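Local coordinates for avirulence protein AvrP123 (Melampsora lini, PDB 5VJJ) that binds zinc as an effector of the flax rust fungus, is recognised by the flax resistance protein P and possibly acts in the nucleus, at residues G12-Q15 and I21-L24; V31-T36 and G71-T76; Y54-P59 and R64-C69. One frame throughout, in Å; residues are numbered along the deposited sequence.

Interaction 1: residues G12-Q15 and I21-L24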
loop_
_atom_site.group_PDB
_atom_site.type_symbol
_atom_site.label_atom_id
_atom_site.label_comp_id
_atom_site.label_asym_id
_atom_site.label_seq_id
_atom_site.Cartn_x
_atom_site.Cartn_y
_atom_site.Cartn_z
ATOM N N GLY A 12 -2.164 14.504 5.823
ATOM C CA GLY A 12 -0.808 14.210 5.432
ATOM C C GLY A 12 -0.605 14.374 3.939
ATOM O O GLY A 12 -1.519 14.664 3.168
ATOM N N VAL A 13 0.645 14.197 3.534
ATOM C CA VAL A 13 1.022 14.227 2.132
ATOM C C VAL A 13 1.694 12.902 1.806
ATOM O O VAL A 13 2.140 12.168 2.690
ATOM C CB VAL A 13 1.948 15.415 1.802
ATOM C CG1 VAL A 13 1.219 16.731 2.047
ATOM C CG2 VAL A 13 3.224 15.347 2.632
ATOM N N VAL A 14 1.754 12.592 0.512
ATOM C CA VAL A 14 2.302 11.323 0.052
ATOM C C VAL A 14 2.938 11.544 -1.310
ATOM O O VAL A 14 2.594 12.477 -2.040
ATOM C CB VAL A 14 1.212 10.221 -0.008
ATOM C CG1 VAL A 14 0.187 10.516 -1.104
ATOM C CG2 VAL A 14 1.831 8.853 -0.200
ATOM N N GLN A 15 3.885 10.678 -1.650
ATOM C CA GLN A 15 4.471 10.680 -2.983
ATOM C C GLN A 15 3.571 9.891 -3.929
ATOM O O GLN A 15 3.287 8.713 -3.687
ATOM C CB GLN A 15 5.878 10.088 -2.950
ATOM C CG GLN A 15 6.615 10.199 -4.270
ATOM C CD GLN A 15 8.119 10.040 -4.126
ATOM O OE1 GLN A 15 8.602 9.294 -3.271
ATOM N NE2 GLN A 15 8.870 10.747 -4.962
ATOM N N ILE A 21 4.724 15.107 -4.977
ATOM C CA ILE A 21 4.116 15.106 -3.650
ATOM C C ILE A 21 2.647 15.487 -3.785
ATOM O O ILE A 21 2.306 16.499 -4.410
ATOM C CB ILE A 21 4.864 16.058 -2.704
ATOM C CG1 ILE A 21 6.354 15.691 -2.634
ATOM C CG2 ILE A 21 4.250 16.033 -1.316
ATOM C CD1 ILE A 21 6.641 14.264 -2.184
ATOM N N ALA A 22 1.774 14.666 -3.215
ATOM C CA ALA A 22 0.339 14.857 -3.327
ATOM C C ALA A 22 -0.294 14.915 -1.945
ATOM O O ALA A 22 0.191 14.277 -1.004
ATOM C CB ALA A 22 -0.312 13.725 -4.133
ATOM N N PRO A 23 -1.380 15.675 -1.795
ATOM C CA PRO A 23 -2.093 15.706 -0.513
ATOM C C PRO A 23 -3.048 14.528 -0.390
ATOM O O PRO A 23 -3.875 14.287 -1.274
ATOM C CB PRO A 23 -2.856 17.032 -0.572
ATOM C CG PRO A 23 -3.189 17.173 -2.028
ATOM C CD PRO A 23 -1.983 16.604 -2.771
ATOM N N LEU A 24 -2.928 13.794 0.710
ATOM C CA LEU A 24 -3.931 12.794 1.042
ATOM C C LEU A 24 -5.273 13.476 1.254
ATOM O O LEU A 24 -5.344 14.568 1.821
ATOM C CB LEU A 24 -3.538 12.033 2.308
ATOM C CG LEU A 24 -2.258 11.206 2.257
ATOM C CD1 LEU A 24 -1.914 10.753 3.659
ATOM C CD2 LEU A 24 -2.436 10.020 1.320
#
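Val14 lays its CG1 methyl against the CD2 methyl of Leu24, 3.6 Å away, the two side chains meeting at about a right angle. With chi1 of 68°, CG1 of Val14 is held between the backbone N and the carbonyl carbon, a setting that turns this branch toward Leu24 while CG2 stands anti to the backbone N. Ala22 lies on the same face of the sheet, its CB a looser 4.4 Å from Val14 CG1. Leu24 also reaches the end of the opposing segment: its CB is 3.4 Å from Gly12 O, and its CG and CD1 lean on the same peptide group.

The backbones form a short antiparallel beta hairpin whose connecting residues carry Cys16 and Cys18, two ligands of a zinc ion. Val14 and Ala22 make the hydrogen-bonded pair, the amide of each donating to the carbonyl of the other; the bond from Ala22 N to Val14 O measures 2.6 Å and is close to straight. Leu24 N extends the pairing beyond the strand to Gly12 O at 3.0 Å, bent to 145° at the hydrogen and tilted from the carbonyl plane.

On the other face, Val13 CB meets Ile21 CG2 at 3.9 Å. Ile21 then curls its CD1 back toward the base of Gln15, whose amide NE2 is hydrogen-bonded to Arg19 O within the turn. The side of Val14 and Ala22, with the neighbouring Leu24, is covered by strand 51-58: Tyr56 packs on Val14 and Ala22, and Tyr54 on Leu24.

Interaction 2: residues V31-T36 and G71-T76. With ZN (zinc ion), chain D.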
loop_
_atom_site.group_PDB
_atom_site.type_symbol
_atom_site.label_atom_id
_atom_site.label_comp_id
_atom_site.label_asym_id
_atom_site.label_seq_id
_atom_site.Cartn_x
_atom_site.Cartn_y
_atom_site.Cartn_z
ATOM N N VAL A 31 -6.241 -2.422 4.090
ATOM C CA VAL A 31 -6.919 -3.105 2.995
ATOM C C VAL A 31 -6.324 -4.496 2.834
ATOM O O VAL A 31 -5.271 -4.817 3.388
ATOM C CB VAL A 31 -6.809 -2.332 1.656
ATOM C CG1 VAL A 31 -7.687 -1.104 1.674
ATOM C CG2 VAL A 31 -5.362 -1.960 1.367
ATOM N N ARG A 32 -7.012 -5.330 2.053
ATOM C CA ARG A 32 -6.478 -6.626 1.671
ATOM C C ARG A 32 -5.329 -6.435 0.693
ATOM O O ARG A 32 -5.439 -5.660 -0.263
ATOM C CB ARG A 32 -7.561 -7.485 1.025
ATOM C CG ARG A 32 -8.631 -8.011 1.960
ATOM C CD ARG A 32 -9.657 -8.840 1.184
ATOM N NE ARG A 32 -10.638 -9.478 2.055
ATOM C CZ ARG A 32 -11.722 -10.116 1.624
ATOM N NH1 ARG A 32 -11.977 -10.199 0.325
ATOM N NH2 ARG A 32 -12.559 -10.664 2.493
ATOM N N CYS A 33 -4.231 -7.151 0.923
ATOM C CA CYS A 33 -3.122 -7.182 -0.019
ATOM C C CYS A 33 -3.396 -8.254 -1.066
ATOM O O CYS A 33 -3.648 -9.414 -0.725
ATOM C CB CYS A 33 -1.803 -7.459 0.697
ATOM S SG CYS A 33 -0.423 -7.589 -0.448
ATOM N N ARG A 34 -3.349 -7.862 -2.337
ATOM C CA ARG A 34 -3.665 -8.753 -3.447
ATOM C C ARG A 34 -2.427 -9.338 -4.121
ATOM O O ARG A 34 -2.564 -10.057 -5.114
ATOM C CB ARG A 34 -4.509 -8.009 -4.488
ATOM C CG ARG A 34 -5.899 -7.658 -4.005
ATOM C CD ARG A 34 -6.679 -6.918 -5.068
ATOM N NE ARG A 34 -8.109 -7.191 -4.972
ATOM C CZ ARG A 34 -9.020 -6.737 -5.827
ATOM N NH1 ARG A 34 -8.659 -5.975 -6.853
ATOM N NH2 ARG A 34 -10.298 -7.045 -5.653
ATOM N N ALA A 35 -1.231 -9.061 -3.607
ATOM C CA ALA A 35 -0.021 -9.588 -4.222
ATOM C C ALA A 35 -0.002 -11.111 -4.156
ATOM O O ALA A 35 -0.580 -11.725 -3.254
ATOM C CB ALA A 35 1.217 -9.022 -3.528
ATOM N N THR A 36 0.661 -11.723 -5.137
ATOM C CA THR A 36 0.920 -13.156 -5.126
ATOM C C THR A 36 2.282 -13.432 -4.504
ATOM O O THR A 36 3.215 -12.634 -4.623
ATOM C CB THR A 36 0.882 -13.743 -6.541
ATOM O OG1 THR A 36 1.744 -12.985 -7.397
ATOM C CG2 THR A 36 -0.537 -13.734 -7.100
ATOM N N GLY A 71 4.048 -6.731 4.292
ATOM C CA GLY A 71 4.211 -8.171 4.336
ATOM C C GLY A 71 5.344 -8.637 3.441
ATOM O O GLY A 71 5.864 -7.910 2.594
ATOM N N VAL A 72 5.730 -9.894 3.639
ATOM C CA VAL A 72 6.786 -10.514 2.847
ATOM C C VAL A 72 6.134 -11.220 1.667
ATOM O O VAL A 72 5.347 -12.155 1.850
ATOM C CB VAL A 72 7.622 -11.492 3.688
ATOM C CG1 VAL A 72 8.701 -12.142 2.834
ATOM C CG2 VAL A 72 8.249 -10.773 4.875
ATOM N N HIS A 73 6.456 -10.768 0.454
ATOM C CA HIS A 73 5.919 -11.360 -0.764
ATOM C C HIS A 73 6.876 -12.335 -1.434
ATOM O O HIS A 73 6.419 -13.290 -2.072
ATOM C CB HIS A 73 5.549 -10.258 -1.765
ATOM C CG HIS A 73 4.504 -9.312 -1.257
ATOM N ND1 HIS A 73 4.166 -8.149 -1.917
ATOM C CD2 HIS A 73 3.719 -9.358 -0.154
ATOM C CE1 HIS A 73 3.220 -7.521 -1.243
ATOM N NE2 HIS A 73 2.930 -8.235 -0.169
ATOM N N GLN A 74 8.184 -12.123 -1.305
ATOM C CA GLN A 74 9.185 -13.022 -1.863
ATOM C C GLN A 74 10.197 -13.382 -0.787
ATOM O O GLN A 74 10.489 -12.582 0.106
ATOM C CB GLN A 74 9.924 -12.399 -3.058
ATOM C CG GLN A 74 9.074 -12.199 -4.299
ATOM C CD GLN A 74 9.901 -11.818 -5.514
ATOM O OE1 GLN A 74 11.129 -11.905 -5.494
ATOM N NE2 GLN A 74 9.231 -11.391 -6.579
ATOM N N GLY A 75 10.729 -14.589 -0.881
ATOM C CA GLY A 75 11.750 -15.040 0.039
ATOM C C GLY A 75 11.621 -16.530 0.294
ATOM O O GLY A 75 10.984 -17.253 -0.467
ATOM N N THR A 76 12.240 -16.965 1.387
ATOM C CA THR A 76 12.222 -18.372 1.744
ATOM C C THR A 76 10.833 -18.775 2.228
ATOM O O THR A 76 9.949 -17.941 2.447
ATOM C CB THR A 76 13.256 -18.672 2.830
ATOM O OG1 THR A 76 12.854 -18.055 4.059
ATOM C CG2 THR A 76 14.629 -18.155 2.431
HETATM ZN ZN ZN D . 1.309 -7.912 1.021
#
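Neither 31-36 nor 71-76 forms regular secondary structure, and the two loops stay well apart, with 8.6 Å between the CA atoms of Cys33 and Gly71 and 6.9 Å between those of Thr36 and His73. A zinc ion spans the interval. The site has three cysteine ligands and one histidine, with Cys33 and His73 as two of the four and Cys47 and Cys69 completing the set, so that residues distant in sequence are joined through a metal where little protein surface is buried.

Cys33 binds the ion through SG at 2.3 Å. Its SG stands anti to the backbone N (chi1 177°), a setting that carries the sulfur out from the chain toward the loop of His73. From the other loop His73 uses NE2, 2.0 Å from the zinc, leaving ND1 on the far side of the ring from the metal. The ring atoms flanking NE2, CD2 and CE1, are equally distant from the ion, which is thus centred on NE2 and close to the ring plane. The sulfur of Cys33 stands oblique to the imidazole, with His73 NE2 its nearest ring atom, 3.4 Å from SG, because both bind the same ion.

Ala35 supplies the packing that accompanies this coordination. Its CB sits over one face of the His73 ring, 3.6 Å from the centroid in a CH-pi contact, shifted toward the CE1 and ND1 rim. Metal and methyl together restrict how the imidazole can turn. The backbone of His73 is further tied by a hydrogen bond to Asn38. Within 31-36 the thiolate gains a second-shell partner, which probably eases its negative charge: Ala35 N donates to Cys33 SG over 3.6 Å, at 161°.

Interaction 3: residues Y54-P59 and R64-C69. With ZN (zinc ion), chain C; ZN (zinc ion), chain D.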
loop_
_atom_site.group_PDB
_atom_site.type_symbol
_atom_site.label_atom_id
_atom_site.label_comp_id
_atom_site.label_asym_id
_atom_site.label_seq_id
_atom_site.Cartn_x
_atom_site.Cartn_y
_atom_site.Cartn_z
ATOM N N TYR A 54 -3.817 4.500 -0.102
ATOM C CA TYR A 54 -3.630 5.940 -0.040
ATOM C C TYR A 54 -4.534 6.603 -1.066
ATOM O O TYR A 54 -4.530 6.223 -2.239
ATOM C CB TYR A 54 -2.169 6.316 -0.293
ATOM C CG TYR A 54 -1.199 5.633 0.646
ATOM C CD1 TYR A 54 -1.036 6.078 1.953
ATOM C CD2 TYR A 54 -0.449 4.542 0.227
ATOM C CE1 TYR A 54 -0.152 5.452 2.816
ATOM C CE2 TYR A 54 0.436 3.910 1.084
ATOM C CZ TYR A 54 0.581 4.370 2.374
ATOM O OH TYR A 54 1.459 3.744 3.224
ATOM N N MET A 55 -5.321 7.572 -0.608
ATOM C CA MET A 55 -6.174 8.387 -1.460
ATOM C C MET A 55 -5.607 9.799 -1.464
ATOM O O MET A 55 -5.435 10.403 -0.399
ATOM C CB MET A 55 -7.617 8.391 -0.951
ATOM C CG MET A 55 -8.357 7.073 -1.127
ATOM S SD MET A 55 -8.858 6.831 -2.839
ATOM C CE MET A 55 -10.253 5.733 -2.628
ATOM N N TYR A 56 -5.310 10.320 -2.650
ATOM C CA TYR A 56 -4.743 11.653 -2.754
ATOM C C TYR A 56 -5.182 12.294 -4.064
ATOM O O TYR A 56 -5.798 11.659 -4.923
ATOM C CB TYR A 56 -3.220 11.606 -2.644
ATOM C CG TYR A 56 -2.593 10.546 -3.510
ATOM C CD1 TYR A 56 -2.337 9.279 -3.011
ATOM C CD2 TYR A 56 -2.259 10.811 -4.830
ATOM C CE1 TYR A 56 -1.762 8.307 -3.801
ATOM C CE2 TYR A 56 -1.682 9.848 -5.620
ATOM C CZ TYR A 56 -1.434 8.598 -5.106
ATOM O OH TYR A 56 -0.857 7.629 -5.906
ATOM N N ARG A 57 -4.861 13.578 -4.196
ATOM C CA ARG A 57 -5.220 14.394 -5.353
ATOM C C ARG A 57 -3.924 14.994 -5.886
ATOM O O ARG A 57 -3.492 16.050 -5.426
ATOM C CB ARG A 57 -6.229 15.477 -4.967
ATOM C CG ARG A 57 -6.691 16.368 -6.123
ATOM C CD ARG A 57 -7.849 15.742 -6.879
ATOM N NE ARG A 57 -9.107 15.849 -6.143
ATOM C CZ ARG A 57 -10.033 16.785 -6.348
ATOM N NH1 ARG A 57 -9.870 17.718 -7.280
ATOM N NH2 ARG A 57 -11.137 16.783 -5.617
ATOM N N CYS A 58 -3.304 14.322 -6.851
ATOM C CA CYS A 58 -2.008 14.770 -7.355
ATOM C C CYS A 58 -2.173 16.026 -8.205
ATOM O O CYS A 58 -3.054 16.068 -9.073
ATOM C CB CYS A 58 -1.347 13.674 -8.183
ATOM S SG CYS A 58 0.283 14.135 -8.816
ATOM N N PRO A 59 -1.339 17.054 -8.013
ATOM C CA PRO A 59 -1.454 18.249 -8.869
ATOM C C PRO A 59 -1.276 17.942 -10.340
ATOM O O PRO A 59 -1.797 18.677 -11.188
ATOM C CB PRO A 59 -0.339 19.165 -8.349
ATOM C CG PRO A 59 0.642 18.241 -7.723
ATOM C CD PRO A 59 -0.184 17.148 -7.104
ATOM N N ARG A 64 -6.021 10.098 -7.472
ATOM C CA ARG A 64 -5.310 8.846 -7.707
ATOM C C ARG A 64 -5.139 8.108 -6.386
ATOM O O ARG A 64 -5.294 8.683 -5.307
ATOM C CB ARG A 64 -3.949 9.088 -8.377
ATOM C CG ARG A 64 -3.292 7.825 -8.919
ATOM C CD ARG A 64 -2.055 8.137 -9.743
ATOM N NE ARG A 64 -1.527 6.948 -10.409
ATOM C CZ ARG A 64 -0.494 6.950 -11.245
ATOM N NH1 ARG A 64 0.133 8.084 -11.532
ATOM N NH2 ARG A 64 -0.088 5.816 -11.799
ATOM N N SER A 65 -4.817 6.819 -6.488
ATOM C CA SER A 65 -4.703 5.955 -5.322
ATOM C C SER A 65 -3.742 4.813 -5.628
ATOM O O SER A 65 -3.556 4.437 -6.787
ATOM C CB SER A 65 -6.080 5.400 -4.919
ATOM O OG SER A 65 -5.997 4.577 -3.764
ATOM N N HIS A 66 -3.129 4.270 -4.573
ATOM C CA HIS A 66 -2.311 3.068 -4.682
ATOM C C HIS A 66 -2.178 2.449 -3.297
ATOM O O HIS A 66 -2.390 3.111 -2.277
ATOM C CB HIS A 66 -0.926 3.355 -5.287
ATOM C CG HIS A 66 0.051 3.964 -4.331
ATOM N ND1 HIS A 66 0.438 5.285 -4.402
ATOM C CD2 HIS A 66 0.745 3.426 -3.298
ATOM C CE1 HIS A 66 1.315 5.539 -3.449
ATOM N NE2 HIS A 66 1.517 4.428 -2.763
ATOM N N VAL A 67 -1.804 1.169 -3.277
ATOM C CA VAL A 67 -1.730 0.384 -2.048
ATOM C C VAL A 67 -0.274 0.039 -1.766
ATOM O O VAL A 67 0.512 -0.198 -2.691
ATOM C CB VAL A 67 -2.596 -0.891 -2.146
ATOM C CG1 VAL A 67 -2.390 -1.796 -0.936
ATOM C CG2 VAL A 67 -4.067 -0.524 -2.269
ATOM N N ALA A 68 0.079 0.022 -0.484
ATOM C CA ALA A 68 1.409 -0.352 -0.029
ATOM C C ALA A 68 1.277 -1.408 1.058
ATOM O O ALA A 68 0.327 -1.392 1.846
ATOM C CB ALA A 68 2.184 0.856 0.510
ATOM N N CYS A 69 2.241 -2.328 1.094
ATOM C CA CYS A 69 2.178 -3.474 1.988
ATOM C C CYS A 69 3.555 -3.758 2.561
ATOM O O CYS A 69 4.555 -3.711 1.842
ATOM C CB CYS A 69 1.661 -4.724 1.262
ATOM S SG CYS A 69 1.394 -6.154 2.339
HETATM ZN ZN ZN C . 0.977 12.108 -9.761
HETATM ZN ZN ZN D . 1.309 -7.912 1.021
#
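Tyr56 leans across the hairpin onto Arg64 and His66. Its CB lies by the carbonyl of Pro23, on the neighbouring hairpin, and chi1 of 47° puts CG between the backbone N and the carbonyl carbon, folding the ring over the partner strand. CG comes 3.7 Å from Arg64 O, an oxygen beneath the centre of the ring face and within similar reach of CD1 and CD2. CE1 lies near His66 ND1, while CE2 on the other side meets Arg64 CB at 3.6 Å; from there the extended arginine runs beside the tyrosine in the same direction. At the tip, OH is hydrogen-bonded to His66 ND1 over 3.1 Å, reaching the imidazole at its edge and in its plane.

His66 also approaches Tyr54, its NE2 3.6 Å from Tyr54 CD2, with the two ring planes oblique at 55°. These three residues make an aromatic cluster on one face, extended by Ala68, whose CB touches the edge of the Tyr54 ring at CE2.

Tyr56 and Arg64 are joined by two antiparallel backbone hydrogen bonds, one in each direction. At the Tyr54-His66 pair the bonding is uneven: Tyr54 N donates to His66 O at 2.9 Å, whereas the return bond is weak. Tyr54 O also accepts a hydrogen bond from Ser65 OG at 2.7 Å, from above the carbonyl plane, and the hydroxyl is also hydrogen-bonded to Gln53 NE2.

Cys58 and Cys69, at distant ends of the hairpin, each bind a different zinc ion. Strand 51-58 is central in the three-stranded antiparallel sheet, between 29-30 and the outer 64-69; hairpin 13-15/21-23 packs on its tyrosine side, with backbone hydrogen bonds joining Arg57 to Pro23 and Met55 to Thr25.

How the interactions relate
From the N terminus, interaction 1 closes first, pairing 12-15 with 21-24 across a five-residue turn. The chain then enters 31-36, which is joined to 71-76 only much later, so interaction 2 encloses a long excursion. Within that excursion interaction 3 closes its own hairpin between 54-59 and 64-69. Interactions 1 and 3 touch directly: Leu24 CD2 packs against Met55 O, and the zinc ion at Cys58 takes its other ligands from Cys16, Cys18 and Cys61. Interactions 2 and 3 meet at one zinc ion, which Cys69 binds together with Cys33 and His73. Interactions 1 and 2 lie on opposite sides of the chain's centre, with the hairpin of interaction 3 touching both.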